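Local coordinates for protein serpin-12 (Manduca sexta, PDB 6CJ7) that inhibits serine proteases as a member of the serpin family and controls the prophenoloxidase activation system in larval hemolymph, at residues A[148-153]-A[321-326]; A[93-98]-A[169-174]; A[272-277]-A[326-331]. All coordinates share one frame; numbering follows the deposited sequence.

Overall arrangement
Following the chain from the N terminus, interaction 2 is the first to close, when strand 165-174 returns antiparallel beside strand 92-102. Residues 148-153, on the linker between helix 131-145 and strand 165-174, lie inside that loop, yet their partner 321-326 comes much later, so interactions 1 and 2 cross. Interaction 3 opens at 272-277, within the span of interaction 1, and closes just beyond it at 326-331, so these two cross as well, sharing Ile326; interactions 2 and 3 follow in series. Strands 92-102, 165-174, 317-326 and 265-282 lie side by side in the central serpin sheet. At the C-terminal ends of neighbouring strands, Lys174 salt-bridges Asp327, joining interactions 2 and 3.

Interaction 1: residues A[148-153]-A[321-326]; sequences DKIDKL and SAVLTI
Ile150 lies across the side chains of Ser321 and Val323: its three outer carbons all rest against the serine, and the CG1 branch also meets the valine. CG2, anti to the backbone N, is 3.4 Å from Ser321 OG and 3.6 Å from Ser321 CB. The longer branch stands beside the backbone N (chi1 -58°), which carries CG1 to within 3.6 Å of Val323 CG2 and leaves the tip, CD1, 3.5 Å from Ser321 OG. The side chains of Ile150 and Val323 point opposite ways and pass alongside each other. Farther along the linker, Leu153 adds a lighter touch, its CD1 4.1 Å from Ser321 CB. Lys149 faces Val323 at the other end, but its amine turns off to the carbonyl of Asn147, and its closest approach is its own carbonyl O to Val323 CG2. The two segments run in opposite senses, Lys149 lying opposite Val323 and Leu153 opposite Ser321. Ile142 of helix 131-145 packs against both Ile150 and Leu153, which joins helix, linker and strand in one apolar layer.

The hydroxyl of Ser321, anti to its own backbone N, has partners on strand 265-282, Asp280 OD2 the stronger and the Ala279 carbonyl also in range, while Ile150 covers it. No hydrogen bond or salt bridge joins linker to strand; the contact rests on apolar fit. Serpins insert their reactive loop between strands 165-174 and 317-326 during inhibition, and this linker, lying over both, could probably be displaced without costing directional bonds here.

Interaction 2: residues A[93-98]-A[169-174]; sequences LKTANN and NAVYFK
The Phe173 ring meets Leu93 at its edge: Leu93 CB lies in the ring plane, 3.9 Å from Phe173 CD2, while Phe227 and Tyr232 make edge-to-face contacts with the same ring. Tyr172 is likewise approached near its plane, by Lys94 CG at 4.4 Å from Tyr172 CD2; Lys149 and Val323 also touch this ring. The one pair of flat groups that meet across the strands is the amides of Asn97 and Asn169, whose side chains cross at about a right angle with planes 40° apart.

Asn169 ND2 donates to Asn97 OD1 at 2.9 Å, meeting it well off the carbonyl direction (C=O...N 110°) and tilted from the plane. A water donates to the same oxygen, 2.7 Å from Asn97 OD1, and also to Ala170 O. Asn97 ND2 gives to the carbonyl of Asp120, so both ends of the amide are held and its rotation is fixed. An alanine here would probably cost Asn169 ND2 its acceptor and the Asp120 carbonyl its amide donor, leaving the water held on this side by Ala170 O.

Two pairs of backbone bonds, Lys94 with Tyr172 and Ala96 with Ala170, set the antiparallel register. On the face of Asn97 and Asn169, Leu93 CD1 packs 3.6 Å from Val171 CG2, and helix 40-51 covers Asn169 and Val171. On the other, Ala96 CB and Ala170 CB sit 4.2 Å apart, small enough to admit helix 131-145. Asn169, its backbone carbonyl bonded to His320 ND1, lies where serpins have their shutter, and the chemistry implies a buried polar network of amides bonded through several of their polar atoms.

Interaction 3: residues A[272-277]-A[326-331]; sequences LPKFSI and IDERGG
Ile326 N donates a nearly straight bond to Phe275 O (3.0 Å, 175° at the hydrogen); the touching parts run 126° apart in direction, and Lys274 CA and Asp327 CA stay 5.5 Å apart. Side chains then take over on two fronts. On the buried one, Ile326 places CG1 over a face of the Phe275 ring, a CH-pi contact 4.1 Å from CG1 to the ring centroid and offset toward the rim. Its CD1 reaches 3.5 Å from Phe275 CE2. The side chains of Leu272 and Ile326 cross at about a right angle, with Ile326 CD1 3.8 Å from Leu272 CD2. Met204 of strand 198-215 also packs on Ile326.

On the polar front Lys274 lays its CD 3.8 Å from Asp327 CB, then kinks about the CG-CD bond (chi3 -86°) to end in a salt bridge. Lys274 NZ meets the syn lone pair of Glu328 OE2 at 3.2 Å, while Glu328 OE1 is bonded to Thr186 and to a water. Asp327 turns its carboxylate elsewhere: OD1 accepts from Arg329 N at 3.1 Å, met from above the carboxylate plane, closing an Asx turn, and also pairs with Lys174. Trp177 NE1 holds the Asp327 carbonyl. This cluster, at the end of strand 317-326 where the chain leaves for the largely unmodelled reactive centre loop, corresponds to the serpin breach, the point at which that loop first enters the central sheet.

Interaction 1: residues A[148-153]-A[321-326]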
# COMPACT_ATOMS: atom_id res chain seq x y z
N ASP A 148 -5.34 -14.88 -6.58
CA ASP A 148 -4.44 -15.12 -7.71
C ASP A 148 -4.00 -13.84 -8.41
O ASP A 148 -3.50 -13.89 -9.53
CB ASP A 148 -5.06 -16.08 -8.73
CG ASP A 148 -5.19 -17.49 -8.18
OD1 ASP A 148 -6.29 -18.07 -8.30
OD2 ASP A 148 -4.21 -18.02 -7.64
N LYS A 149 -4.15 -12.68 -7.75
CA LYS A 149 -3.77 -11.42 -8.37
C LYS A 149 -2.28 -11.12 -8.27
O LYS A 149 -1.74 -10.39 -9.10
CB LYS A 149 -4.57 -10.28 -7.75
CG LYS A 149 -6.04 -10.32 -8.11
CD LYS A 149 -6.23 -10.34 -9.62
CE LYS A 149 -7.70 -10.39 -9.98
NZ LYS A 149 -8.42 -11.38 -9.13
N ILE A 150 -1.61 -11.66 -7.26
CA ILE A 150 -0.18 -11.45 -7.07
C ILE A 150 0.46 -12.83 -7.03
O ILE A 150 0.29 -13.58 -6.06
CB ILE A 150 0.11 -10.65 -5.78
CG1 ILE A 150 -0.61 -9.30 -5.85
CG2 ILE A 150 1.61 -10.48 -5.57
CD1 ILE A 150 -0.65 -8.54 -4.53
N ASP A 151 1.18 -13.18 -8.10
CA ASP A 151 1.66 -14.55 -8.22
C ASP A 151 3.12 -14.70 -8.61
O ASP A 151 3.56 -15.84 -8.79
CB ASP A 151 0.80 -15.31 -9.24
CG ASP A 151 0.96 -14.79 -10.67
OD1 ASP A 151 1.39 -13.62 -10.84
OD2 ASP A 151 0.65 -15.54 -11.61
N LYS A 152 3.88 -13.62 -8.74
CA LYS A 152 5.28 -13.75 -9.19
C LYS A 152 6.18 -12.75 -8.48
O LYS A 152 7.11 -12.20 -9.08
CB LYS A 152 5.39 -13.59 -10.71
CG LYS A 152 4.70 -14.69 -11.52
CD LYS A 152 5.42 -16.03 -11.40
CE LYS A 152 4.46 -17.22 -11.52
NZ LYS A 152 3.88 -17.39 -12.89
N LEU A 153 5.94 -12.52 -7.19
CA LEU A 153 6.72 -11.51 -6.46
C LEU A 153 8.16 -11.95 -6.22
O LEU A 153 9.08 -11.14 -6.31
CB LEU A 153 6.03 -11.19 -5.13
CG LEU A 153 6.73 -10.19 -4.20
CD1 LEU A 153 6.92 -8.84 -4.90
CD2 LEU A 153 5.97 -10.02 -2.88
N SER A 321 4.15 -6.10 -2.74
CA SER A 321 3.36 -6.00 -3.96
C SER A 321 2.02 -5.35 -3.62
O SER A 321 1.44 -5.62 -2.57
CB SER A 321 3.12 -7.36 -4.60
OG SER A 321 2.32 -7.21 -5.78
N ALA A 322 1.53 -4.53 -4.55
CA ALA A 322 0.29 -3.80 -4.33
C ALA A 322 -0.49 -3.78 -5.63
O ALA A 322 0.07 -3.41 -6.67
CB ALA A 322 0.57 -2.36 -3.86
N VAL A 323 -1.76 -4.18 -5.59
CA VAL A 323 -2.62 -4.18 -6.77
C VAL A 323 -3.92 -3.46 -6.42
O VAL A 323 -4.59 -3.83 -5.45
CB VAL A 323 -2.94 -5.60 -7.28
CG1 VAL A 323 -3.92 -5.53 -8.45
CG2 VAL A 323 -1.67 -6.34 -7.70
N LEU A 324 -4.28 -2.45 -7.21
CA LEU A 324 -5.53 -1.72 -7.01
C LEU A 324 -6.25 -1.64 -8.35
O LEU A 324 -5.65 -1.21 -9.35
CB LEU A 324 -5.29 -0.30 -6.48
CG LEU A 324 -6.50 0.61 -6.45
CD1 LEU A 324 -7.47 0.10 -5.38
CD2 LEU A 324 -6.07 2.05 -6.16
N THR A 325 -7.51 -2.04 -8.38
CA THR A 325 -8.31 -2.03 -9.60
C THR A 325 -9.60 -1.27 -9.31
O THR A 325 -10.24 -1.51 -8.29
CB THR A 325 -8.66 -3.46 -10.06
OG1 THR A 325 -7.45 -4.20 -10.28
CG2 THR A 325 -9.47 -3.43 -11.35
N ILE A 326 -9.99 -0.39 -10.23
CA ILE A 326 -11.31 0.23 -10.13
C ILE A 326 -12.07 0.02 -11.44
O ILE A 326 -11.47 -0.06 -12.52
CB ILE A 326 -11.25 1.73 -9.77
CG1 ILE A 326 -10.67 2.58 -10.89
CG2 ILE A 326 -10.48 1.96 -8.46
CD1 ILE A 326 -10.91 4.05 -10.63

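Interaction 2: residues A[93-98]-A[169-174]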
# COMPACT_ATOMS: atom_id res chain seq x y z
N LEU A 93 -10.66 -6.86 -0.03
CA LEU A 93 -9.32 -6.49 0.40
C LEU A 93 -8.62 -7.77 0.84
O LEU A 93 -9.07 -8.43 1.78
CB LEU A 93 -9.35 -5.46 1.54
CG LEU A 93 -8.01 -5.06 2.16
CD1 LEU A 93 -7.17 -4.26 1.16
CD2 LEU A 93 -8.23 -4.23 3.43
N LYS A 94 -7.54 -8.12 0.14
CA LYS A 94 -6.80 -9.35 0.40
C LYS A 94 -5.38 -8.99 0.76
O LYS A 94 -4.70 -8.27 0.01
CB LYS A 94 -6.81 -10.29 -0.81
CG LYS A 94 -8.17 -10.83 -1.20
CD LYS A 94 -8.68 -11.81 -0.16
CE LYS A 94 -9.96 -12.48 -0.61
NZ LYS A 94 -10.40 -13.51 0.38
N THR A 95 -4.92 -9.46 1.92
CA THR A 95 -3.55 -9.20 2.34
C THR A 95 -2.81 -10.52 2.47
O THR A 95 -3.39 -11.55 2.80
CB THR A 95 -3.50 -8.43 3.67
OG1 THR A 95 -4.20 -9.17 4.68
CG2 THR A 95 -4.13 -7.06 3.52
N ALA A 96 -1.51 -10.47 2.18
CA ALA A 96 -0.64 -11.62 2.39
C ALA A 96 0.64 -11.13 3.06
O ALA A 96 1.47 -10.48 2.42
CB ALA A 96 -0.32 -12.34 1.07
N ASN A 97 0.78 -11.44 4.35
CA ASN A 97 1.95 -11.06 5.13
C ASN A 97 2.63 -12.32 5.64
O ASN A 97 1.96 -13.21 6.17
CB ASN A 97 1.55 -10.16 6.32
CG ASN A 97 0.65 -9.00 5.91
OD1 ASN A 97 1.06 -8.14 5.12
ND2 ASN A 97 -0.57 -8.96 6.45
N ASN A 98 3.95 -12.41 5.47
CA ASN A 98 4.63 -13.58 6.01
C ASN A 98 6.11 -13.29 6.16
O ASN A 98 6.68 -12.41 5.50
CB ASN A 98 4.44 -14.81 5.09
CG ASN A 98 4.31 -16.12 5.86
OD1 ASN A 98 4.98 -16.35 6.88
ND2 ASN A 98 3.45 -17.01 5.37
N ASN A 169 4.98 -8.80 1.96
CA ASN A 169 3.76 -8.11 2.37
C ASN A 169 3.09 -7.65 1.09
O ASN A 169 3.63 -6.79 0.38
CB ASN A 169 4.06 -6.93 3.29
CG ASN A 169 4.70 -7.38 4.59
OD1 ASN A 169 5.93 -7.53 4.69
ND2 ASN A 169 3.85 -7.63 5.60
N ALA A 170 1.95 -8.25 0.79
CA ALA A 170 1.25 -8.00 -0.47
C ALA A 170 -0.18 -7.59 -0.17
O ALA A 170 -0.75 -7.99 0.85
CB ALA A 170 1.29 -9.25 -1.35
N VAL A 171 -0.76 -6.79 -1.05
CA VAL A 171 -2.15 -6.36 -0.84
C VAL A 171 -2.83 -6.16 -2.19
O VAL A 171 -2.23 -5.64 -3.14
CB VAL A 171 -2.22 -5.10 0.04
CG1 VAL A 171 -1.58 -3.92 -0.65
CG2 VAL A 171 -3.68 -4.79 0.39
N TYR A 172 -4.08 -6.61 -2.26
CA TYR A 172 -4.94 -6.45 -3.44
C TYR A 172 -6.25 -5.84 -3.00
O TYR A 172 -6.85 -6.29 -2.02
CB TYR A 172 -5.20 -7.80 -4.11
CG TYR A 172 -6.35 -7.80 -5.10
CD1 TYR A 172 -6.26 -7.12 -6.30
CD2 TYR A 172 -7.50 -8.53 -4.85
CE1 TYR A 172 -7.30 -7.13 -7.22
CE2 TYR A 172 -8.56 -8.55 -5.77
CZ TYR A 172 -8.44 -7.85 -6.94
OH TYR A 172 -9.47 -7.87 -7.86
N PHE A 173 -6.72 -4.82 -3.72
CA PHE A 173 -8.03 -4.25 -3.44
C PHE A 173 -8.84 -4.09 -4.71
O PHE A 173 -8.34 -3.53 -5.69
CB PHE A 173 -7.95 -2.89 -2.73
CG PHE A 173 -9.31 -2.33 -2.35
CD1 PHE A 173 -9.97 -1.43 -3.17
CD2 PHE A 173 -9.92 -2.73 -1.18
CE1 PHE A 173 -11.21 -0.92 -2.83
CE2 PHE A 173 -11.16 -2.24 -0.82
CZ PHE A 173 -11.82 -1.32 -1.65
N LYS A 174 -10.09 -4.55 -4.68
CA LYS A 174 -11.09 -4.20 -5.68
C LYS A 174 -12.40 -4.05 -4.94
O LYS A 174 -12.89 -5.02 -4.36
CB LYS A 174 -11.20 -5.27 -6.77
CG LYS A 174 -11.88 -4.78 -8.08
CD LYS A 174 -13.38 -4.71 -7.96
CE LYS A 174 -13.98 -4.03 -9.18
NZ LYS A 174 -15.41 -3.71 -8.93
O HOH W 1 0.01 -6.59 3.21
O HOH W 2 6.79 -9.59 6.36

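Interaction 3: residues A[272-277]-A[326-331]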
# COMPACT_ATOMS: atom_id res chain seq x y z
N LEU A 272 -13.72 10.02 -14.35
CA LEU A 272 -12.62 9.30 -13.68
C LEU A 272 -12.15 8.14 -14.55
O LEU A 272 -12.93 7.22 -14.81
CB LEU A 272 -13.08 8.80 -12.30
CG LEU A 272 -12.00 8.12 -11.46
CD1 LEU A 272 -10.98 9.14 -10.98
CD2 LEU A 272 -12.62 7.38 -10.27
N PRO A 273 -10.88 8.10 -15.00
CA PRO A 273 -10.42 6.97 -15.80
C PRO A 273 -10.45 5.68 -14.99
O PRO A 273 -10.04 5.63 -13.83
CB PRO A 273 -8.99 7.36 -16.18
CG PRO A 273 -8.74 8.69 -15.64
CD PRO A 273 -9.80 9.08 -14.68
N LYS A 274 -10.96 4.62 -15.64
CA LYS A 274 -10.74 3.27 -15.14
C LYS A 274 -9.25 2.96 -15.15
O LYS A 274 -8.54 3.31 -16.10
CB LYS A 274 -11.44 2.23 -16.04
CG LYS A 274 -12.92 2.18 -15.95
CD LYS A 274 -13.41 0.75 -16.09
CE LYS A 274 -13.57 0.32 -17.53
NZ LYS A 274 -14.25 -1.01 -17.61
N PHE A 275 -8.78 2.27 -14.11
CA PHE A 275 -7.40 1.82 -14.12
C PHE A 275 -7.25 0.58 -13.26
O PHE A 275 -8.06 0.29 -12.38
CB PHE A 275 -6.43 2.92 -13.67
CG PHE A 275 -6.60 3.36 -12.24
CD1 PHE A 275 -5.99 2.67 -11.20
CD2 PHE A 275 -7.36 4.48 -11.94
CE1 PHE A 275 -6.15 3.08 -9.88
CE2 PHE A 275 -7.51 4.90 -10.64
CZ PHE A 275 -6.92 4.20 -9.60
N SER A 276 -6.19 -0.17 -13.55
CA SER A 276 -5.73 -1.24 -12.67
C SER A 276 -4.21 -1.14 -12.62
O SER A 276 -3.56 -1.19 -13.67
CB SER A 276 -6.17 -2.61 -13.21
OG SER A 276 -5.77 -3.65 -12.33
N ILE A 277 -3.65 -0.95 -11.43
CA ILE A 277 -2.22 -0.71 -11.28
C ILE A 277 -1.63 -1.78 -10.37
O ILE A 277 -2.17 -2.06 -9.30
CB ILE A 277 -1.94 0.71 -10.76
CG1 ILE A 277 -0.43 0.97 -10.70
CG2 ILE A 277 -2.61 1.00 -9.42
CD1 ILE A 277 -0.08 2.41 -10.43
N ILE A 326 -9.99 -0.39 -10.23
CA ILE A 326 -11.31 0.23 -10.13
C ILE A 326 -12.07 0.02 -11.44
O ILE A 326 -11.47 -0.06 -12.52
CB ILE A 326 -11.25 1.73 -9.77
CG1 ILE A 326 -10.67 2.58 -10.89
CG2 ILE A 326 -10.48 1.96 -8.46
CD1 ILE A 326 -10.91 4.05 -10.63
N ASP A 327 -13.39 -0.07 -11.33
CA ASP A 327 -14.26 -0.10 -12.51
C ASP A 327 -15.62 0.45 -12.10
O ASP A 327 -15.75 1.08 -11.04
CB ASP A 327 -14.32 -1.51 -13.14
CG ASP A 327 -14.95 -2.57 -12.25
OD1 ASP A 327 -15.69 -2.24 -11.30
OD2 ASP A 327 -14.72 -3.76 -12.53
N GLU A 328 -16.64 0.22 -12.93
CA GLU A 328 -17.93 0.90 -12.74
C GLU A 328 -18.78 0.31 -11.62
O GLU A 328 -19.76 0.95 -11.22
CB GLU A 328 -18.76 0.85 -14.02
CG GLU A 328 -18.21 1.63 -15.22
CD GLU A 328 -17.28 0.81 -16.10
OE1 GLU A 328 -17.07 1.24 -17.26
OE2 GLU A 328 -16.74 -0.22 -15.68
N ARG A 329 -18.48 -0.89 -11.15
CA ARG A 329 -19.50 -1.66 -10.44
C ARG A 329 -19.81 -1.07 -9.06
O ARG A 329 -18.91 -0.65 -8.32
CB ARG A 329 -19.05 -3.12 -10.30
CG ARG A 329 -20.22 -4.05 -10.08
CD ARG A 329 -19.84 -5.52 -10.06
NE ARG A 329 -21.00 -6.34 -9.72
CZ ARG A 329 -21.12 -7.04 -8.59
NH1 ARG A 329 -20.13 -7.03 -7.70
NH2 ARG A 329 -22.22 -7.75 -8.36
N GLY A 330 -21.11 -1.03 -8.73
CA GLY A 330 -21.56 -0.49 -7.47
C GLY A 330 -22.76 -1.24 -6.94
O GLY A 330 -23.32 -2.12 -7.60
N GLY A 331 -23.16 -0.87 -5.72
CA GLY A 331 -24.32 -1.47 -5.07
C GLY A 331 -25.65 -0.85 -5.45
O GLY A 331 -25.81 -0.33 -6.55
O HOH W 3 -16.79 -0.20 -19.72